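Local coordinates for protein oxygen-independent coproporphyrinogen III oxidase (Escherichia coli, PDB 1OLT) that catalyses the anaerobic, S-adenosylmethionine-dependent oxidative decarboxylation of two propionate groups of coproporphyrinogen III to the vinyl groups of protoporphyrinogen IX, a step in heme biosynthesis, at residues D173-K176 with E177-R180; K216-P219 with E220-A223; R430-I433 with R434-C437. One frame throughout, in Å; residues are numbered along the deposited sequence. Where two conformers were deposited one is given.

All three contacts open a helix; contacts 1 and 2 have a solvent side, contact 3 only buried and partly exposed residues. Contacts 1 and 2 are neighbours in the radical SAM core, at the beginnings of helices 176-182 and 219-232, each following a parallel strand of the central sheet. Both use polar side chains to cap the helix, and they touch each other through D173 OD2 and Q217 NE2, probably hydrogen-bonded, and through packing of N175 on S221 and V178 on Q217. Contact 3 stands apart, about 26 Å from contact 2 between centres, near the C-terminus. There a leucine occupies the N-cap, apolar side chains do the packing, and a water meets the backbone.

Contact 1: residues D173-K176 with E177-R180; sequences DFNK and EVQR
E177 rests its CB against N175, 3.5 Å from OD1, and from there its side chain runs extended to touch K216. V178 follows, its backbone N donating to N175 OD1 over 3.0 Å, nearly straight at 169°, though the donor is tilted out of the plane of the side-chain carbonyl. The asparagine can reach the turn because its CG stands anti to the backbone N (chi1 -176°). V178 CG2 then packs crosswise on this amide, 3.7 Å from N175 CG, and both valine methyls also meet D173 OD2. The arrangement is the N-cap of helix 176-182, which follows strand 166-172 in the radical SAM core, and an Asx turn leads into it: D173 OD1 accepts from N175 N, met from above the carboxylate plane. The same OD1 bonds to T225 of helix 219-232, tying this turn, which starts right after the S-adenosylmethionine-binding Q172, to the neighbouring helix. Q179 comes next, with its backbone N bonded to N175 O and its side-chain amide fixed at both ends. NE2 points back to D173 O, 2.9 Å away at 174°, on a lone pair in the carbonyl plane and in the plane of the glutamine amide itself. At the other end OE1 takes K176 NZ at 2.8 Å and the backbone N of Q186. K176 gets there by bending at chi2 and chi3, and its ammonium group also forms a salt bridge with E185. R180 adds a backbone bond, N to K176 O at 3.0 Å.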
loop_
_atom_site.group_PDB
_atom_site.type_symbol
_atom_site.label_atom_id
_atom_site.label_comp_id
_atom_site.label_asym_id
_atom_site.label_seq_id
_atom_site.Cartn_x
_atom_site.Cartn_y
_atom_site.Cartn_z
ATOM N N ASP A 173 10.154 9.969 10.876
ATOM C CA ASP A 173 11.425 10.685 10.968
ATOM C C ASP A 173 11.993 10.411 12.367
ATOM O O ASP A 173 11.194 10.254 13.328
ATOM C CB ASP A 173 11.157 12.178 10.777
ATOM C CG ASP A 173 12.416 12.984 10.421
ATOM O OD1 ASP A 173 13.547 12.514 10.671
ATOM O OD2 ASP A 173 12.356 14.129 9.890
ATOM N N PHE A 174 13.322 10.346 12.476
ATOM C CA PHE A 174 14.033 10.323 13.744
ATOM C C PHE A 174 14.292 11.703 14.365
ATOM O O PHE A 174 14.590 11.815 15.572
ATOM C CB PHE A 174 15.430 9.659 13.578
ATOM C CG PHE A 174 15.369 8.179 13.508
ATOM C CD1 PHE A 174 14.753 7.470 14.508
ATOM C CD2 PHE A 174 15.910 7.487 12.425
ATOM C CE1 PHE A 174 14.694 6.030 14.475
ATOM C CE2 PHE A 174 15.835 6.031 12.362
ATOM C CZ PHE A 174 15.233 5.321 13.388
ATOM N N ASN A 175 14.160 12.746 13.571
ATOM C CA ASN A 175 14.373 14.113 14.045
ATOM C C ASN A 175 13.372 14.499 15.152
ATOM O O ASN A 175 12.130 14.403 14.985
ATOM C CB ASN A 175 14.245 15.062 12.856
ATOM C CG ASN A 175 14.554 16.501 13.224
ATOM O OD1 ASN A 175 13.796 17.153 13.998
ATOM N ND2 ASN A 175 15.709 16.992 12.744
ATOM N N LYS A 176 13.903 14.887 16.297
ATOM C CA LYS A 176 13.101 15.139 17.477
ATOM C C LYS A 176 12.166 16.370 17.376
ATOM O O LYS A 176 11.090 16.352 17.888
ATOM C CB LYS A 176 14.041 15.293 18.725
ATOM C CG LYS A 176 14.918 13.993 18.977
ATOM C CD LYS A 176 14.016 12.688 19.074
ATOM C CE LYS A 176 13.204 12.551 20.323
ATOM N NZ LYS A 176 12.491 11.268 20.282
ATOM N N GLU A 177 12.612 17.435 16.736
ATOM C CA GLU A 177 11.750 18.611 16.498
ATOM C C GLU A 177 10.587 18.245 15.588
ATOM O O GLU A 177 9.465 18.603 15.847
ATOM C CB GLU A 177 12.570 19.767 15.911
ATOM C CG GLU A 177 11.724 20.939 15.536
ATOM C CD GLU A 177 12.538 22.117 14.983
ATOM O OE1 GLU A 177 13.534 21.933 14.275
ATOM O OE2 GLU A 177 12.124 23.244 15.237
ATOM N N VAL A 178 10.857 17.520 14.517
ATOM C CA VAL A 178 9.821 17.074 13.608
ATOM C C VAL A 178 8.785 16.204 14.374
ATOM O O VAL A 178 7.549 16.398 14.244
ATOM C CB VAL A 178 10.407 16.308 12.426
ATOM C CG1 VAL A 178 9.312 15.744 11.583
ATOM C CG2 VAL A 178 11.340 17.243 11.607
ATOM N N GLN A 179 9.284 15.268 15.178
ATOM C CA GLN A 179 8.413 14.389 16.001
ATOM C C GLN A 179 7.503 15.215 16.899
ATOM O O GLN A 179 6.304 14.944 16.983
ATOM C CB GLN A 179 9.217 13.407 16.845
ATOM C CG GLN A 179 9.934 12.348 16.019
ATOM C CD GLN A 179 10.703 11.358 16.860
ATOM O OE1 GLN A 179 10.665 11.414 18.099
ATOM N NE2 GLN A 179 11.344 10.384 16.180
ATOM N N ARG A 180 8.067 16.223 17.540
ATOM C CA ARG A 180 7.291 17.042 18.439
ATOM C C ARG A 180 6.203 17.797 17.683
ATOM O O ARG A 180 5.047 17.835 18.146
ATOM C CB ARG A 180 8.176 18.002 19.169
ATOM C CG ARG A 180 7.495 18.953 20.095
ATOM C CD ARG A 180 8.492 19.509 21.091
ATOM N NE ARG A 180 8.858 18.448 22.079
ATOM C CZ ARG A 180 9.410 18.695 23.224
ATOM N NH1 ARG A 180 9.672 20.000 23.649
ATOM N NH2 ARG A 180 9.687 17.663 23.967
#

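Contact 2: residues K216-P219 with E220-A223; sequences KQTP and ESFA
T218 and S221 exchange hydrogen bonds across the first turn of helix 219-232, a capping box: S221 N donates to T218 OG1 at 3.1 Å, and T218 N donates to S221 OG at 3.0 Å. Both bonds are nearly straight. The serine hydroxyl reaches back because OG lies between its backbone N and carbonyl carbon (chi1 83°). The packing is tight on the inner side, where Q217 and F222 run side by side in the same direction. Q217 NE2 lies at the edge of the ring, 3.7 Å from F222 CD1, with amide and ring planes 74° apart. I269 and T273 of helix 263-279 pack on F222, and the same helix touches P219. The outer side is looser: E220, in one of its two conformers, bends at chi2 so that its carboxylate stays near the proline, while K216, exposed, lays its side chain against E177 and L181 of helix 176-182 rather than on this turn. Q217 NE2 is bonded to I211 O and probably to D173 OD2, so it meets the phenyl group through packing. The two hydroxyls, for their part, satisfy one backbone N-H each at the opening of the helix.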
loop_
_atom_site.group_PDB
_atom_site.type_symbol
_atom_site.label_atom_id
_atom_site.label_comp_id
_atom_site.label_asym_id
_atom_site.label_seq_id
_atom_site.Cartn_x
_atom_site.Cartn_y
_atom_site.Cartn_z
ATOM N N LYS A 216 9.359 21.464 9.357
ATOM C CA LYS A 216 10.749 21.711 9.744
ATOM C C LYS A 216 11.784 20.756 9.140
ATOM O O LYS A 216 12.953 20.909 9.418
ATOM C CB LYS A 216 10.936 21.813 11.284
ATOM C CG LYS A 216 10.155 22.971 11.935
ATOM C CD LYS A 216 10.734 24.320 11.467
ATOM C CE LYS A 216 10.366 25.470 12.418
ATOM N NZ LYS A 216 11.225 26.639 12.060
ATOM N N GLN A 217 11.403 19.829 8.268
ATOM C CA GLN A 217 12.423 18.996 7.576
ATOM C C GLN A 217 13.139 19.811 6.534
ATOM O O GLN A 217 12.509 20.612 5.830
ATOM C CB GLN A 217 11.784 17.814 6.859
ATOM C CG GLN A 217 11.286 16.749 7.809
ATOM C CD GLN A 217 10.675 15.574 7.036
ATOM O OE1 GLN A 217 10.143 15.772 5.889
ATOM N NE2 GLN A 217 10.722 14.386 7.607
ATOM N N THR A 218 14.430 19.631 6.406
ATOM C CA THR A 218 15.217 20.219 5.310
ATOM C C THR A 218 16.107 19.133 4.683
ATOM O O THR A 218 16.184 18.064 5.217
ATOM C CB THR A 218 16.174 21.276 5.878
ATOM O OG1 THR A 218 17.007 20.617 6.812
ATOM C CG2 THR A 218 15.452 22.435 6.735
ATOM N N PRO A 219 16.754 19.392 3.545
ATOM C CA PRO A 219 17.761 18.467 3.002
ATOM C C PRO A 219 18.750 17.973 4.050
ATOM O O PRO A 219 18.992 16.742 4.147
ATOM C CB PRO A 219 18.396 19.270 1.828
ATOM C CG PRO A 219 17.245 20.100 1.333
ATOM C CD PRO A 219 16.452 20.475 2.606
ATOM N N GLU A 220 19.262 18.900 4.851
ATOM C CA GLU A 220 20.288 18.579 5.823
ATOM C C GLU A 220 19.729 17.744 7.031
ATOM O O GLU A 220 20.391 16.796 7.497
ATOM C CB GLU A 220 21.064 19.874 6.208
ATOM C CG GLU A 220 22.004 20.454 5.079
ATOM C CD GLU A 220 21.328 21.247 3.888
ATOM O OE1 GLU A 220 20.288 21.967 4.068
ATOM O OE2 GLU A 220 21.867 21.167 2.713
ATOM N N SER A 221 18.521 18.052 7.515
ATOM C CA SER A 221 17.878 17.225 8.557
ATOM C C SER A 221 17.509 15.823 8.026
ATOM O O SER A 221 17.715 14.825 8.698
ATOM C CB SER A 221 16.661 17.905 9.207
ATOM O OG SER A 221 15.497 17.728 8.431
ATOM N N PHE A 222 17.001 15.751 6.826
ATOM C CA PHE A 222 16.606 14.455 6.324
ATOM C C PHE A 222 17.853 13.557 6.011
ATOM O O PHE A 222 17.787 12.355 6.256
ATOM C CB PHE A 222 15.646 14.538 5.131
ATOM C CG PHE A 222 14.772 13.288 4.984
ATOM C CD1 PHE A 222 13.647 13.111 5.759
ATOM C CD2 PHE A 222 15.092 12.303 4.051
ATOM C CE1 PHE A 222 12.861 11.979 5.647
ATOM C CE2 PHE A 222 14.287 11.167 3.906
ATOM C CZ PHE A 222 13.178 11.003 4.681
ATOM N N ALA A 223 18.955 14.149 5.582
ATOM C CA ALA A 223 20.188 13.382 5.302
ATOM C C ALA A 223 20.700 12.719 6.589
ATOM O O ALA A 223 21.054 11.559 6.589
ATOM C CB ALA A 223 21.263 14.233 4.640
#

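Contact 3: residues R430-I433 with R434-C437; sequences RLLI and RNIC
I433 meets I436 and C437 through its CG1 branch in the first turn of helix 433-438, the last helix of the chain. L432 holds the N-cap position, and its apolar side chain brings no polar group to cap with. The isoleucine has CG1 anti to its backbone N (chi1 -165°), and this branch carries the packing: its CD1 lies 4.2 Å from I436 CD1, while CG1 itself lies 4.1 Å from C437 SG. Beyond them the cysteine touches I374, L377 and I378 of helix 365-380, and both isoleucines touch V425 of strand 422-425, so this buried face joins the helix to the rest of the C-terminal region. The other branch, CG2, lies close to the backbone N of R434. The side chains of I433 and R434 cross at about a right angle. From CG to NE the arginine is extended, and chi4 of 75° brings NH1 to 4.1 Å from I433 CG2, a loose approach. R434 also touches M287 and comes to about 8 Å from a bound S-adenosylmethionine, measured from its side chain. The CB of N435 is 3.3 Å from L432 O. That carbonyl also accepts a hydrogen bond from I436 N, and C437 N is bonded in the same helical manner to I433 O. Ahead of these bonds a water spans the turn: it donates to L431 O at 2.9 Å and accepts from R434 N at 3.0 Å. R434 NH1 gives the same water a weak third bond at 3.4 Å.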
loop_
_atom_site.group_PDB
_atom_site.type_symbol
_atom_site.label_atom_id
_atom_site.label_comp_id
_atom_site.label_asym_id
_atom_site.label_seq_id
_atom_site.Cartn_x
_atom_site.Cartn_y
_atom_site.Cartn_z
ATOM N N ARG A 430 11.200 7.453 -15.004
ATOM C CA ARG A 430 10.723 6.577 -13.919
ATOM C C ARG A 430 10.031 7.350 -12.795
ATOM O O ARG A 430 9.009 6.940 -12.323
ATOM C CB ARG A 430 11.849 5.702 -13.364
ATOM C CG ARG A 430 12.339 4.622 -14.342
ATOM C CD ARG A 430 13.330 3.652 -13.720
ATOM N NE ARG A 430 12.669 2.951 -12.658
ATOM C CZ ARG A 430 13.242 2.318 -11.664
ATOM N NH1 ARG A 430 14.559 2.279 -11.525
ATOM N NH2 ARG A 430 12.450 1.719 -10.767
ATOM N N LEU A 431 10.593 8.479 -12.386
ATOM C CA LEU A 431 9.976 9.295 -11.327
ATOM C C LEU A 431 8.663 9.962 -11.776
ATOM O O LEU A 431 7.846 10.397 -10.942
ATOM C CB LEU A 431 10.964 10.342 -10.799
ATOM C CG LEU A 431 12.095 9.760 -9.947
ATOM C CD1 LEU A 431 13.330 10.642 -9.960
ATOM C CD2 LEU A 431 11.598 9.507 -8.482
ATOM N N LEU A 432 8.463 10.027 -13.094
ATOM C CA LEU A 432 7.260 10.613 -13.683
ATOM C C LEU A 432 6.314 9.556 -14.217
ATOM O O LEU A 432 5.619 9.772 -15.218
ATOM C CB LEU A 432 7.712 11.559 -14.799
ATOM C CG LEU A 432 8.645 12.673 -14.278
ATOM C CD1 LEU A 432 9.181 13.593 -15.386
ATOM C CD2 LEU A 432 7.907 13.497 -13.203
ATOM N N ILE A 433 6.284 8.402 -13.562
ATOM C CA ILE A 433 5.451 7.297 -14.001
ATOM C C ILE A 433 3.952 7.596 -13.937
ATOM O O ILE A 433 3.209 7.137 -14.768
ATOM C CB ILE A 433 5.766 6.030 -13.177
ATOM C CG1 ILE A 433 5.183 4.801 -13.858
ATOM C CG2 ILE A 433 5.246 6.166 -11.732
ATOM C CD1 ILE A 433 5.816 4.511 -15.198
ATOM N N ARG A 434 3.515 8.357 -12.935
ATOM C CA ARG A 434 2.100 8.712 -12.803
ATOM C C ARG A 434 1.668 9.572 -14.007
ATOM O O ARG A 434 0.559 9.392 -14.534
ATOM C CB ARG A 434 1.803 9.441 -11.485
ATOM C CG ARG A 434 2.091 8.630 -10.178
ATOM C CD ARG A 434 2.310 9.554 -8.955
ATOM N NE ARG A 434 2.709 8.912 -7.678
ATOM C CZ ARG A 434 3.939 8.411 -7.376
ATOM N NH1 ARG A 434 4.919 8.384 -8.276
ATOM N NH2 ARG A 434 4.172 7.901 -6.149
ATOM N N ASN A 435 2.552 10.478 -14.444
ATOM C CA ASN A 435 2.329 11.257 -15.674
ATOM C C ASN A 435 2.087 10.341 -16.858
ATOM O O ASN A 435 1.118 10.526 -17.593
ATOM C CB ASN A 435 3.504 12.189 -16.001
ATOM C CG ASN A 435 3.921 13.074 -14.814
ATOM O OD1 ASN A 435 4.733 12.669 -13.976
ATOM N ND2 ASN A 435 3.379 14.289 -14.759
ATOM N N ILE A 436 2.949 9.335 -17.030
ATOM C CA ILE A 436 2.830 8.403 -18.152
ATOM C C ILE A 436 1.521 7.601 -18.085
ATOM O O ILE A 436 0.806 7.455 -19.092
ATOM C CB ILE A 436 4.065 7.446 -18.190
ATOM C CG1 ILE A 436 5.346 8.216 -18.538
ATOM C CG2 ILE A 436 3.856 6.277 -19.153
ATOM C CD1 ILE A 436 6.631 7.537 -18.064
ATOM N N CYS A 437 1.213 7.070 -16.902
ATOM C CA CYS A 437 0.013 6.259 -16.709
ATOM C C CYS A 437 -1.256 7.062 -16.980
ATOM O O CYS A 437 -2.235 6.516 -17.501
ATOM C CB CYS A 437 -0.042 5.668 -15.282
ATOM S SG CYS A 437 1.250 4.438 -15.026
HETATM O O HOH W 1 4.981 10.268 -11.106
#